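Local coordinates for 3',5'-nucleoside bisphosphate phosphatase (Chromobacterium violaceum, PDB 2YB1), which hydrolyses the 3'-phosphate of nucleoside 3',5'-bisphosphates, using three manganese ions per subunit, to give a nucleoside 5'-phosphate and orthophosphate, at residues H9-T12 against L17-T20; T37-T42 against D248-G253; V65-S68 against T73-I76; A187-P192 against L207-A212. All blocks are in the same frame, centred on the assembly; numbering follows the deposited sequence.

Contact 1 of 4, residues H9-T12 against L17-T20; sequences HSRT and LTPT. With MN (manganese (II) ion), chain C.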
loop_
_atom_site.group_PDB
_atom_site.type_symbol
_atom_site.label_atom_id
_atom_site.label_comp_id
_atom_site.label_asym_id
_atom_site.label_seq_id
_atom_site.Cartn_x
_atom_site.Cartn_y
_atom_site.Cartn_z
ATOM N N HIS A 9 5.701 -3.705 0.773
ATOM C CA HIS A 9 4.964 -4.902 0.368
ATOM C C HIS A 9 5.808 -6.162 0.419
ATOM O O HIS A 9 7.037 -6.099 0.436
ATOM C CB HIS A 9 4.416 -4.730 -1.051
ATOM C CG HIS A 9 3.408 -3.633 -1.152
ATOM N ND1 HIS A 9 2.055 -3.860 -1.054
ATOM C CD2 HIS A 9 3.559 -2.293 -1.272
ATOM C CE1 HIS A 9 1.409 -2.709 -1.129
ATOM N NE2 HIS A 9 2.299 -1.744 -1.264
ATOM N N SER A 10 5.127 -7.306 0.419
ATOM C CA SER A 10 5.787 -8.601 0.450
ATOM C C SER A 10 5.072 -9.496 -0.543
ATOM O O SER A 10 4.094 -9.067 -1.169
ATOM C CB SER A 10 5.686 -9.212 1.851
ATOM O OG SER A 10 4.370 -9.689 2.104
ATOM N N ARG A 11 5.538 -10.741 -0.675
ATOM C CA ARG A 11 4.898 -11.703 -1.575
ATOM C C ARG A 11 3.470 -12.046 -1.153
ATOM O O ARG A 11 2.723 -12.665 -1.917
ATOM C CB ARG A 11 5.754 -12.971 -1.725
ATOM C CG ARG A 11 7.095 -12.717 -2.395
ATOM C CD ARG A 11 7.866 -14.026 -2.629
ATOM N NE ARG A 11 7.333 -14.728 -3.790
ATOM C CZ ARG A 11 7.659 -14.434 -5.049
ATOM N NH1 ARG A 11 8.535 -13.455 -5.301
ATOM N NH2 ARG A 11 7.117 -15.116 -6.058
ATOM N N THR A 12 3.077 -11.634 0.054
ATOM C CA THR A 12 1.679 -11.775 0.457
ATOM C C THR A 12 0.764 -11.043 -0.533
ATOM O O THR A 12 -0.324 -11.533 -0.854
ATOM C CB THR A 12 1.397 -11.258 1.891
ATOM O OG1 THR A 12 2.159 -12.017 2.833
ATOM C CG2 THR A 12 -0.105 -11.402 2.232
ATOM N N LEU A 17 9.579 -9.804 -2.273
ATOM C CA LEU A 17 10.246 -10.449 -1.136
ATOM C C LEU A 17 9.238 -10.993 -0.134
ATOM O O LEU A 17 8.184 -10.401 0.078
ATOM C CB LEU A 17 11.152 -9.440 -0.412
ATOM C CG LEU A 17 12.571 -9.172 -0.929
ATOM C CD1 LEU A 17 12.607 -9.058 -2.425
ATOM C CD2 LEU A 17 13.144 -7.923 -0.279
ATOM N N THR A 18 9.564 -12.110 0.502
ATOM C CA THR A 18 8.712 -12.617 1.570
ATOM C C THR A 18 8.715 -11.629 2.745
ATOM O O THR A 18 9.580 -10.753 2.841
ATOM C CB THR A 18 9.185 -13.997 2.077
ATOM O OG1 THR A 18 10.464 -13.856 2.708
ATOM C CG2 THR A 18 9.286 -14.998 0.912
ATOM N N PRO A 19 7.741 -11.766 3.651
ATOM C CA PRO A 19 7.741 -10.899 4.833
ATOM C C PRO A 19 9.088 -10.957 5.570
ATOM O O PRO A 19 9.600 -9.922 5.984
ATOM C CB PRO A 19 6.597 -11.480 5.682
ATOM C CG PRO A 19 5.640 -12.079 4.632
ATOM C CD PRO A 19 6.580 -12.683 3.619
ATOM N N THR A 20 9.667 -12.149 5.729
ATOM C CA THR A 20 10.961 -12.248 6.404
ATOM C C THR A 20 12.049 -11.524 5.605
ATOM O O THR A 20 12.836 -10.751 6.163
ATOM C CB THR A 20 11.362 -13.710 6.693
ATOM O OG1 THR A 20 10.485 -14.251 7.683
ATOM C CG2 THR A 20 12.782 -13.784 7.236
HETATM MN MN MN C . 1.678 0.286 -1.650
HETATM O O HOH W 1 8.816 -7.155 -1.263
#
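Ser-10 turns OG in between its backbone N and carbonyl carbon (chi1 74°), where the hydroxyl lies beside the ring of Pro-19. Arg-11 places CG anti to its carbonyl carbon (chi1 -65°), and the aliphatic part of the chain then runs along the backbone of Leu-17 and Thr-18. The link across the loop is one backbone hydrogen bond, from Arg-11 N to Leu-17 O, 2.8 Å long. It is bent, with 136° at the hydrogen, and the donor stands above the carbonyl plane. Water 1 adds a second bridge. It donates to His-9 O and accepts from Leu-17 N.

Side-chain packing is light. Arg-11 CD meets Thr-18 CG2 at 3.9 Å. Ser-10 OG is 3.7 Å from Pro-19 CG, and Thr-12 OG1 touches the same carbon. Ser-10 OG also accepts from Thr-12 N at 3.1 Å, which makes an ST turn. The same hydroxyl is hydrogen-bonded to Asp-38. The guanidinium of Arg-11 leaves the contact for a salt bridge with Asp-127, and its NH1 bonds Ala-16 O.

The ring of His-9 takes no part in the packing on the 17-20 segment. Its NE2 binds a manganese ion at 2.2 Å, together with His-7, Glu-64 and Asp-248. The turn therefore continues directly from a metal ligand.

The 9-12 segment belongs to the loop after strand 4-5. Thr-18 is the N-cap of helix 19-27, and helix 45-54 lies against Thr-18 and Pro-19 through Glu-47.

Contact 2 of 4, residues T37-T42 against D248-G253; sequences TDHDCT and DFHAPG. With MN (manganese (II) ion), chain B; MN (manganese (II) ion), chain C; AMP (adenosine monophosphate), chain E.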
loop_
_atom_site.group_PDB
_atom_site.type_symbol
_atom_site.label_atom_id
_atom_site.label_comp_id
_atom_site.label_asym_id
_atom_site.label_seq_id
_atom_site.Cartn_x
_atom_site.Cartn_y
_atom_site.Cartn_z
ATOM N N THR A 37 2.621 -3.166 4.861
ATOM C CA THR A 37 1.251 -2.880 4.451
ATOM C C THR A 37 0.968 -3.513 3.109
ATOM O O THR A 37 0.995 -2.839 2.071
ATOM C CB THR A 37 1.111 -1.340 4.317
ATOM O OG1 THR A 37 2.089 -0.856 3.388
ATOM C CG2 THR A 37 1.408 -0.668 5.640
ATOM N N ASP A 38 0.511 -4.757 3.142
ATOM C CA ASP A 38 0.184 -5.464 1.913
ATOM C C ASP A 38 -1.203 -5.066 1.461
ATOM O O ASP A 38 -2.036 -4.663 2.286
ATOM C CB ASP A 38 0.296 -6.977 2.107
ATOM C CG ASP A 38 1.720 -7.473 1.935
ATOM O OD1 ASP A 38 2.307 -7.219 0.861
ATOM O OD2 ASP A 38 2.253 -8.097 2.870
ATOM N N HIS A 39 -1.446 -5.163 0.154
ATOM C CA HIS A 39 -2.750 -4.823 -0.416
ATOM C C HIS A 39 -3.839 -5.760 0.072
ATOM O O HIS A 39 -3.723 -6.978 -0.073
ATOM C CB HIS A 39 -2.706 -4.941 -1.936
ATOM C CG HIS A 39 -1.815 -3.942 -2.603
ATOM N ND1 HIS A 39 -2.157 -2.611 -2.724
ATOM C CD2 HIS A 39 -0.620 -4.084 -3.225
ATOM C CE1 HIS A 39 -1.204 -1.973 -3.385
ATOM N NE2 HIS A 39 -0.262 -2.843 -3.702
ATOM N N ASP A 40 -4.883 -5.187 0.661
ATOM C CA ASP A 40 -6.153 -5.877 0.906
ATOM C C ASP A 40 -5.994 -7.208 1.630
ATOM O O ASP A 40 -6.829 -8.119 1.487
ATOM C CB ASP A 40 -6.893 -6.057 -0.424
ATOM C CG ASP A 40 -7.135 -4.725 -1.121
ATOM O OD1 ASP A 40 -7.375 -3.745 -0.399
ATOM O OD2 ASP A 40 -7.061 -4.647 -2.366
ATOM N N CYS A 41 -4.911 -7.318 2.391
ATOM C CA CYS A 41 -4.540 -8.584 3.016
ATOM C C CYS A 41 -3.638 -8.349 4.230
ATOM O O CYS A 41 -2.796 -7.459 4.198
ATOM C CB CYS A 41 -3.796 -9.436 1.981
ATOM S SG CYS A 41 -3.502 -11.125 2.532
ATOM N N THR A 42 -3.840 -9.106 5.307
ATOM C CA THR A 42 -2.926 -9.122 6.473
ATOM C C THR A 42 -2.030 -10.373 6.635
ATOM O O THR A 42 -1.414 -10.580 7.682
ATOM C CB THR A 42 -3.656 -8.727 7.779
ATOM O OG1 THR A 42 -4.806 -9.556 7.961
ATOM C CG2 THR A 42 -4.125 -7.270 7.679
ATOM N N ASP A 248 7.113 2.583 0.047
ATOM C CA ASP A 248 6.290 1.857 -0.914
ATOM C C ASP A 248 7.130 0.862 -1.696
ATOM O O ASP A 248 6.860 0.584 -2.870
ATOM C CB ASP A 248 5.565 2.811 -1.873
ATOM C CG ASP A 248 4.425 2.131 -2.618
ATOM O OD1 ASP A 248 3.945 1.065 -2.160
ATOM O OD2 ASP A 248 4.013 2.657 -3.676
ATOM N N PHE A 249 8.137 0.303 -1.031
ATOM C CA PHE A 249 9.006 -0.704 -1.639
ATOM C C PHE A 249 8.235 -1.955 -2.088
ATOM O O PHE A 249 7.390 -2.470 -1.355
ATOM C CB PHE A 249 10.118 -1.093 -0.649
ATOM C CG PHE A 249 11.023 -2.182 -1.152
ATOM C CD1 PHE A 249 10.722 -3.522 -0.912
ATOM C CD2 PHE A 249 12.167 -1.866 -1.871
ATOM C CE1 PHE A 249 11.545 -4.527 -1.381
ATOM C CE2 PHE A 249 12.997 -2.858 -2.335
ATOM C CZ PHE A 249 12.687 -4.196 -2.094
ATOM N N HIS A 250 8.538 -2.428 -3.304
ATOM C CA HIS A 250 7.987 -3.673 -3.870
ATOM C C HIS A 250 9.110 -4.655 -4.169
ATOM O O HIS A 250 9.051 -5.819 -3.792
ATOM C CB HIS A 250 7.189 -3.439 -5.154
ATOM C CG HIS A 250 5.842 -2.836 -4.931
ATOM N ND1 HIS A 250 5.671 -1.534 -4.507
ATOM C CD2 HIS A 250 4.600 -3.350 -5.082
ATOM C CE1 HIS A 250 4.380 -1.273 -4.408
ATOM N NE2 HIS A 250 3.710 -2.358 -4.754
ATOM N N ALA A 251 10.070 -4.212 -4.976
ATOM C CA ALA A 251 11.165 -5.094 -5.377
ATOM C C ALA A 251 12.474 -4.341 -5.593
ATOM O O ALA A 251 12.466 -3.139 -5.864
ATOM C CB ALA A 251 10.780 -5.847 -6.634
ATOM N N PRO A 252 13.609 -5.047 -5.466
ATOM C CA PRO A 252 14.889 -4.465 -5.885
ATOM C C PRO A 252 14.834 -4.113 -7.364
ATOM O O PRO A 252 14.304 -4.888 -8.158
ATOM C CB PRO A 252 15.882 -5.609 -5.658
ATOM C CG PRO A 252 15.250 -6.442 -4.585
ATOM C CD PRO A 252 13.777 -6.386 -4.873
ATOM N N GLY A 253 15.360 -2.955 -7.735
ATOM C CA GLY A 253 15.408 -2.592 -9.139
ATOM C C GLY A 253 14.052 -2.267 -9.732
ATOM O O GLY A 253 13.904 -2.234 -10.954
HETATM MN MN MN B . 1.447 -2.430 -5.042
HETATM MN MN MN C . 1.678 0.286 -1.650
HETATM P P AMP E . -4.328 -3.774 -8.806
HETATM O O1P AMP E . -5.072 -2.747 -9.634
HETATM O O2P AMP E . -4.658 -3.525 -7.350
HETATM O O3P AMP E . -4.567 -5.155 -9.364
HETATM O "O5'" AMP E . -2.818 -3.348 -9.083
HETATM C "C5'" AMP E . -2.331 -2.088 -8.651
HETATM C "C4'" AMP E . -0.848 -2.123 -8.396
HETATM O "O4'" AMP E . -0.141 -1.993 -9.650
HETATM C "C3'" AMP E . -0.302 -0.987 -7.541
HETATM O "O3'" AMP E . -0.453 -1.231 -6.151
HETATM C "C2'" AMP E . 1.155 -0.883 -7.985
HETATM O "O2'" AMP E . 1.955 -1.839 -7.300
HETATM C "C1'" AMP E . 1.071 -1.287 -9.457
HETATM N N9 AMP E . 1.073 -0.112 -10.347
HETATM C C8 AMP E . -0.002 0.618 -10.715
HETATM N N7 AMP E . 0.377 1.641 -11.533
HETATM C C5 AMP E . 1.715 1.575 -11.683
HETATM C C6 AMP E . 2.756 2.337 -12.411
HETATM N N6 AMP E . 2.432 3.417 -13.159
HETATM N N1 AMP E . 4.040 1.916 -12.300
HETATM C C2 AMP E . 4.386 0.846 -11.556
HETATM N N3 AMP E . 3.494 0.108 -10.867
HETATM C C4 AMP E . 2.170 0.418 -10.897
#
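His-39 and His-250 meet at a shared manganese ion in the active site of this PHP-family enzyme. Both histidines lie on loops that follow strands of the sheet, one after strand 33-36 and the other after strand 242-246.

Metal coordination makes the contact. His-39 NE2 binds the manganese at 2.2 Å and His-250 NE2 binds it at 2.3 Å. The two rings meet at their edges, each NE2 near the plane of the other ring, with His-39 NE2 and His-250 NE2 4.1 Å apart. Asp-14 is another protein ligand of this ion. Asp-248 turns to a second manganese, which its OD1 binds at 2.5 Å alongside His-7, His-9 and Glu-64. The 248-253 segment thus serves two metals with residues two positions apart.

Ligand contacts come next. The ribose of AMP chelates the first manganese through both hydroxyls, O3' at 2.5 Å and O2' at 2.4 Å. AMP is the nucleoside 5'-phosphate product type, and its O3' corresponds to the position from which phosphate is removed. This is consistent with the 3' end of the substrate sitting at the metal, while Arg-99, Arg-102, Arg-134 and Thr-135 hydrogen-bond AMP.

A hydrogen bond helps the metal to set the rotation of the His-250 ring. His-250 ND1 donates to Asp-248 O at 2.9 Å, with 138° at the hydrogen, and the acceptor is tilted 18° from the imidazole plane.

Contact 3 of 4, residues V65-S68 against T73-I76; sequences VSVS and TVHI. With MN (manganese (II) ion), chain D.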
loop_
_atom_site.group_PDB
_atom_site.type_symbol
_atom_site.label_atom_id
_atom_site.label_comp_id
_atom_site.label_asym_id
_atom_site.label_seq_id
_atom_site.Cartn_x
_atom_site.Cartn_y
_atom_site.Cartn_z
ATOM N N VAL A 65 -5.521 -0.659 1.796
ATOM C CA VAL A 65 -6.874 -1.000 1.337
ATOM C C VAL A 65 -7.268 -0.283 0.054
ATOM O O VAL A 65 -7.168 0.941 -0.028
ATOM C CB VAL A 65 -7.929 -0.640 2.402
ATOM C CG1 VAL A 65 -9.336 -1.152 1.959
ATOM C CG2 VAL A 65 -7.514 -1.196 3.771
ATOM N N SER A 66 -7.711 -1.058 -0.934
ATOM C CA SER A 66 -8.154 -0.537 -2.229
ATOM C C SER A 66 -9.550 0.059 -2.101
ATOM O O SER A 66 -10.462 -0.586 -1.578
ATOM C CB SER A 66 -8.192 -1.657 -3.275
ATOM O OG SER A 66 -6.950 -2.349 -3.363
ATOM N N VAL A 67 -9.701 1.284 -2.602
ATOM C CA VAL A 67 -10.934 2.054 -2.475
ATOM C C VAL A 67 -11.325 2.652 -3.833
ATOM O O VAL A 67 -10.472 3.142 -4.575
ATOM C CB VAL A 67 -10.765 3.197 -1.420
ATOM C CG1 VAL A 67 -11.902 4.243 -1.516
ATOM C CG2 VAL A 67 -10.696 2.619 -0.013
ATOM N N SER A 68 -12.613 2.587 -4.171
ATOM C CA SER A 68 -13.111 3.355 -5.312
ATOM C C SER A 68 -13.869 4.544 -4.748
ATOM O O SER A 68 -14.835 4.381 -3.989
ATOM C CB SER A 68 -14.016 2.518 -6.221
ATOM O OG SER A 68 -13.329 1.390 -6.742
ATOM N N THR A 73 -9.578 5.441 -8.157
ATOM C CA THR A 73 -9.092 4.417 -7.244
ATOM C C THR A 73 -8.099 5.078 -6.295
ATOM O O THR A 73 -7.118 5.675 -6.741
ATOM C CB THR A 73 -8.366 3.283 -7.992
ATOM O OG1 THR A 73 -9.265 2.679 -8.924
ATOM C CG2 THR A 73 -7.884 2.231 -7.008
ATOM N N VAL A 74 -8.369 5.008 -4.995
ATOM C CA VAL A 74 -7.421 5.510 -4.006
ATOM C C VAL A 74 -7.017 4.372 -3.067
ATOM O O VAL A 74 -7.701 3.346 -2.984
ATOM C CB VAL A 74 -7.967 6.724 -3.194
ATOM C CG1 VAL A 74 -8.246 7.915 -4.116
ATOM C CG2 VAL A 74 -9.200 6.342 -2.421
ATOM N N HIS A 75 -5.889 4.545 -2.389
ATOM C CA HIS A 75 -5.414 3.536 -1.447
ATOM C C HIS A 75 -5.335 4.106 -0.042
ATOM O O HIS A 75 -4.740 5.167 0.174
ATOM C CB HIS A 75 -4.053 2.991 -1.893
ATOM C CG HIS A 75 -4.128 2.098 -3.092
ATOM N ND1 HIS A 75 -3.011 1.703 -3.799
ATOM C CD2 HIS A 75 -5.184 1.508 -3.699
ATOM C CE1 HIS A 75 -3.378 0.911 -4.792
ATOM N NE2 HIS A 75 -4.690 0.768 -4.748
ATOM N N ILE A 76 -5.957 3.408 0.907
ATOM C CA ILE A 76 -5.967 3.842 2.305
ATOM C C ILE A 76 -5.192 2.835 3.145
ATOM O O ILE A 76 -5.588 1.674 3.258
ATOM C CB ILE A 76 -7.421 3.968 2.867
ATOM C CG1 ILE A 76 -8.257 4.918 2.001
ATOM C CG2 ILE A 76 -7.402 4.397 4.339
ATOM C CD1 ILE A 76 -7.696 6.345 1.926
HETATM MN MN MN D . -0.943 2.255 -3.208
HETATM O O HOH W 2 -5.815 -1.470 -5.920
HETATM O O HOH W 3 -11.961 2.477 -8.727
#
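Val-67, Ile-76 and Val-65 bury the most surface here, all on one face of an antiparallel hairpin. Val-67 CG1 packs on Val-74 CG2 at 3.5 Å. Its other branch, CG2, reaches diagonally to Ile-76 CG1 at 3.9 Å. With CG1 anti to the backbone N (chi1 165°), Val-67 can use one methyl for each neighbour. Val-65 and Ile-76 form a hydrogen-bonded pair. Ile-76 N donates to Val-65 O at 2.9 Å, nearly straight at 172° and in the carbonyl plane. Val-65 N returns a bond to Ile-76 O. Val-67 and Val-74 make the next such pair.

The other face carries polar groups. Water 2 donates to Ser-66 OG and accepts from His-75 NE2 at 2.8 Å. Ser-66 OG also bonds Asp-40. On the far side of the ring, His-75 ND1 binds a manganese ion at 2.2 Å, with Glu-64 and His-191 as further ligands. The water-held nitrogen and the metal together fix the imidazole.

Strands 59-69 and 72-79 form the hairpin within the mixed sheet. Helix 173-182 covers Val-65, Val-67 and Ile-76, and strand 186-189 lies next to strand 72-79.

Contact 4 of 4, residues A187-P192 against L207-A212; sequences AVIAHP and LDFQAA. With MN (manganese (II) ion), chain D.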
loop_
_atom_site.group_PDB
_atom_site.type_symbol
_atom_site.label_atom_id
_atom_site.label_comp_id
_atom_site.label_asym_id
_atom_site.label_seq_id
_atom_site.Cartn_x
_atom_site.Cartn_y
_atom_site.Cartn_z
ATOM N N ALA A 187 -6.216 5.355 10.024
ATOM C CA ALA A 187 -6.321 5.318 8.565
ATOM C C ALA A 187 -5.465 6.432 7.960
ATOM O O ALA A 187 -5.340 7.519 8.543
ATOM C CB ALA A 187 -7.767 5.447 8.122
ATOM N N VAL A 188 -4.862 6.138 6.810
ATOM C CA VAL A 188 -3.899 7.033 6.170
ATOM C C VAL A 188 -4.132 7.068 4.656
ATOM O O VAL A 188 -4.146 6.025 4.011
ATOM C CB VAL A 188 -2.440 6.532 6.419
ATOM C CG1 VAL A 188 -1.417 7.441 5.728
ATOM C CG2 VAL A 188 -2.150 6.390 7.909
ATOM N N ILE A 189 -4.288 8.259 4.081
ATOM C CA ILE A 189 -4.376 8.362 2.628
ATOM C C ILE A 189 -2.977 8.135 2.065
ATOM O O ILE A 189 -2.034 8.873 2.387
ATOM C CB ILE A 189 -4.867 9.749 2.185
ATOM C CG1 ILE A 189 -6.334 9.953 2.594
ATOM C CG2 ILE A 189 -4.693 9.910 0.671
ATOM C CD1 ILE A 189 -6.816 11.390 2.436
ATOM N N ALA A 190 -2.843 7.113 1.224
ATOM C CA ALA A 190 -1.530 6.722 0.727
ATOM C C ALA A 190 -1.153 7.519 -0.523
ATOM O O ALA A 190 -2.021 7.877 -1.319
ATOM C CB ALA A 190 -1.497 5.223 0.433
ATOM N N HIS A 191 0.133 7.837 -0.641
ATOM C CA HIS A 191 0.712 8.426 -1.848
ATOM C C HIS A 191 -0.240 9.345 -2.626
ATOM O O HIS A 191 -0.530 9.110 -3.800
ATOM C CB HIS A 191 1.332 7.341 -2.748
ATOM C CG HIS A 191 0.384 6.246 -3.121
ATOM N ND1 HIS A 191 -0.777 6.473 -3.828
ATOM C CD2 HIS A 191 0.432 4.909 -2.894
ATOM C CE1 HIS A 191 -1.407 5.327 -4.014
ATOM N NE2 HIS A 191 -0.693 4.364 -3.458
ATOM N N PRO A 192 -0.704 10.422 -1.974
ATOM C CA PRO A 192 -1.694 11.328 -2.573
ATOM C C PRO A 192 -1.207 12.009 -3.865
ATOM O O PRO A 192 -2.024 12.386 -4.702
ATOM C CB PRO A 192 -1.961 12.347 -1.454
ATOM C CG PRO A 192 -0.729 12.302 -0.584
ATOM C CD PRO A 192 -0.308 10.847 -0.618
ATOM N N LEU A 207 -11.675 15.847 3.251
ATOM C CA LEU A 207 -12.896 16.085 4.022
ATOM C C LEU A 207 -13.750 14.818 4.159
ATOM O O LEU A 207 -14.211 14.495 5.252
ATOM C CB LEU A 207 -13.713 17.219 3.399
ATOM C CG LEU A 207 -13.022 18.581 3.492
ATOM C CD1 LEU A 207 -13.924 19.692 2.975
ATOM C CD2 LEU A 207 -12.597 18.855 4.944
ATOM N N ASP A 208 -13.951 14.104 3.053
ATOM C CA ASP A 208 -14.669 12.827 3.079
ATOM C C ASP A 208 -13.950 11.802 3.976
ATOM O O ASP A 208 -14.571 11.063 4.750
ATOM C CB ASP A 208 -14.767 12.259 1.655
ATOM C CG ASP A 208 -15.814 12.964 0.803
ATOM O OD1 ASP A 208 -16.372 13.988 1.253
ATOM O OD2 ASP A 208 -16.082 12.479 -0.318
ATOM N N PHE A 209 -12.628 11.757 3.833
ATOM C CA PHE A 209 -11.754 10.851 4.584
ATOM C C PHE A 209 -11.902 11.105 6.092
ATOM O O PHE A 209 -12.164 10.190 6.883
ATOM C CB PHE A 209 -10.311 11.069 4.090
ATOM C CG PHE A 209 -9.259 10.337 4.871
ATOM C CD1 PHE A 209 -9.118 8.947 4.761
ATOM C CD2 PHE A 209 -8.360 11.038 5.658
ATOM C CE1 PHE A 209 -8.121 8.273 5.467
ATOM C CE2 PHE A 209 -7.354 10.371 6.366
ATOM C CZ PHE A 209 -7.235 8.989 6.269
ATOM N N GLN A 210 -11.744 12.356 6.489
ATOM C CA GLN A 210 -11.944 12.742 7.884
ATOM C C GLN A 210 -13.351 12.437 8.413
ATOM O O GLN A 210 -13.493 11.881 9.507
ATOM C CB GLN A 210 -11.611 14.216 8.075
ATOM C CG GLN A 210 -10.120 14.500 8.033
ATOM C CD GLN A 210 -9.805 15.938 8.390
ATOM O OE1 GLN A 210 -10.194 16.859 7.672
ATOM N NE2 GLN A 210 -9.100 16.137 9.505
ATOM N N ALA A 211 -14.379 12.787 7.638
ATOM C CA ALA A 211 -15.758 12.472 8.025
ATOM C C ALA A 211 -15.924 10.989 8.351
ATOM O O ALA A 211 -16.693 10.616 9.241
ATOM C CB ALA A 211 -16.748 12.907 6.932
ATOM N N ALA A 212 -15.191 10.143 7.631
ATOM C CA ALA A 212 -15.290 8.698 7.814
ATOM C C ALA A 212 -14.428 8.206 8.975
ATOM O O ALA A 212 -14.490 7.036 9.345
ATOM C CB ALA A 212 -14.920 7.968 6.519
HETATM MN MN MN D . -0.943 2.255 -3.208
#
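Phe-209 takes Ile-189 over one face of its ring and meets Ala-187 at the ring edge. Ile-189 CG1 sits 3.5 Å from the ring centroid and only 6° off the normal, a CH-pi contact. Ile-189 CD1 lies over the same face, toward the root of the ring, 3.6 Å from Phe-209 CD2. At the far end, Phe-209 CZ is 3.3 Å from Ala-187 O, which lies near the ring plane. Ala-187 CB packs on Phe-209 CE1 at 3.9 Å.

Phe-209 holds CG anti to its backbone N (chi1 173°), which carries the ring from the helix to the strand. The two short axes are 10.1 Å apart and almost antiparallel, at 175°. Ala-187 and Ile-189 both point toward the helix, while Val-188 points away. This is the first strand and helix of a beta-alpha-beta unit, completed by strand 216-221. Val-177 of helix 173-182 also touches Phe-209 and Ala-187. Ile-76 from strand 72-79 packs against Ala-187 and Ile-189.

Beyond the strand, the chain turns to His-191, whose NE2 binds a manganese ion at 2.1 Å. Glu-218 holds the backbone N of His-191.

The side-chain contact is apolar, methyl and methylene groups against one ring, with a backbone carbonyl at the ring edge. It joins helix to sheet by shape and dispersion. Within these two segments, the metal is bound only by His-191, beyond the packed residues.

Overall arrangement
From the N terminus, contact 1 closes a short loop between strand 4-5 and helix 19-27. Contact 2 then opens at 37-42 and closes only at 248-253, so it joins the loops after the second and last strands of the sheet. Contacts 3 and 4 follow in series, both nested inside that long loop. Contact 3 closes the hairpin of strands 59-69 and 72-79, and contact 4 sets helix 199-211 on strand 186-189. None of the loops cross. Contacts 1 and 2 share one manganese ion, and contacts 3 and 4 share another. Contact 2 touches contact 3 through Asp-40 and Ser-66, and neighbouring strands link contact 3 to contact 4.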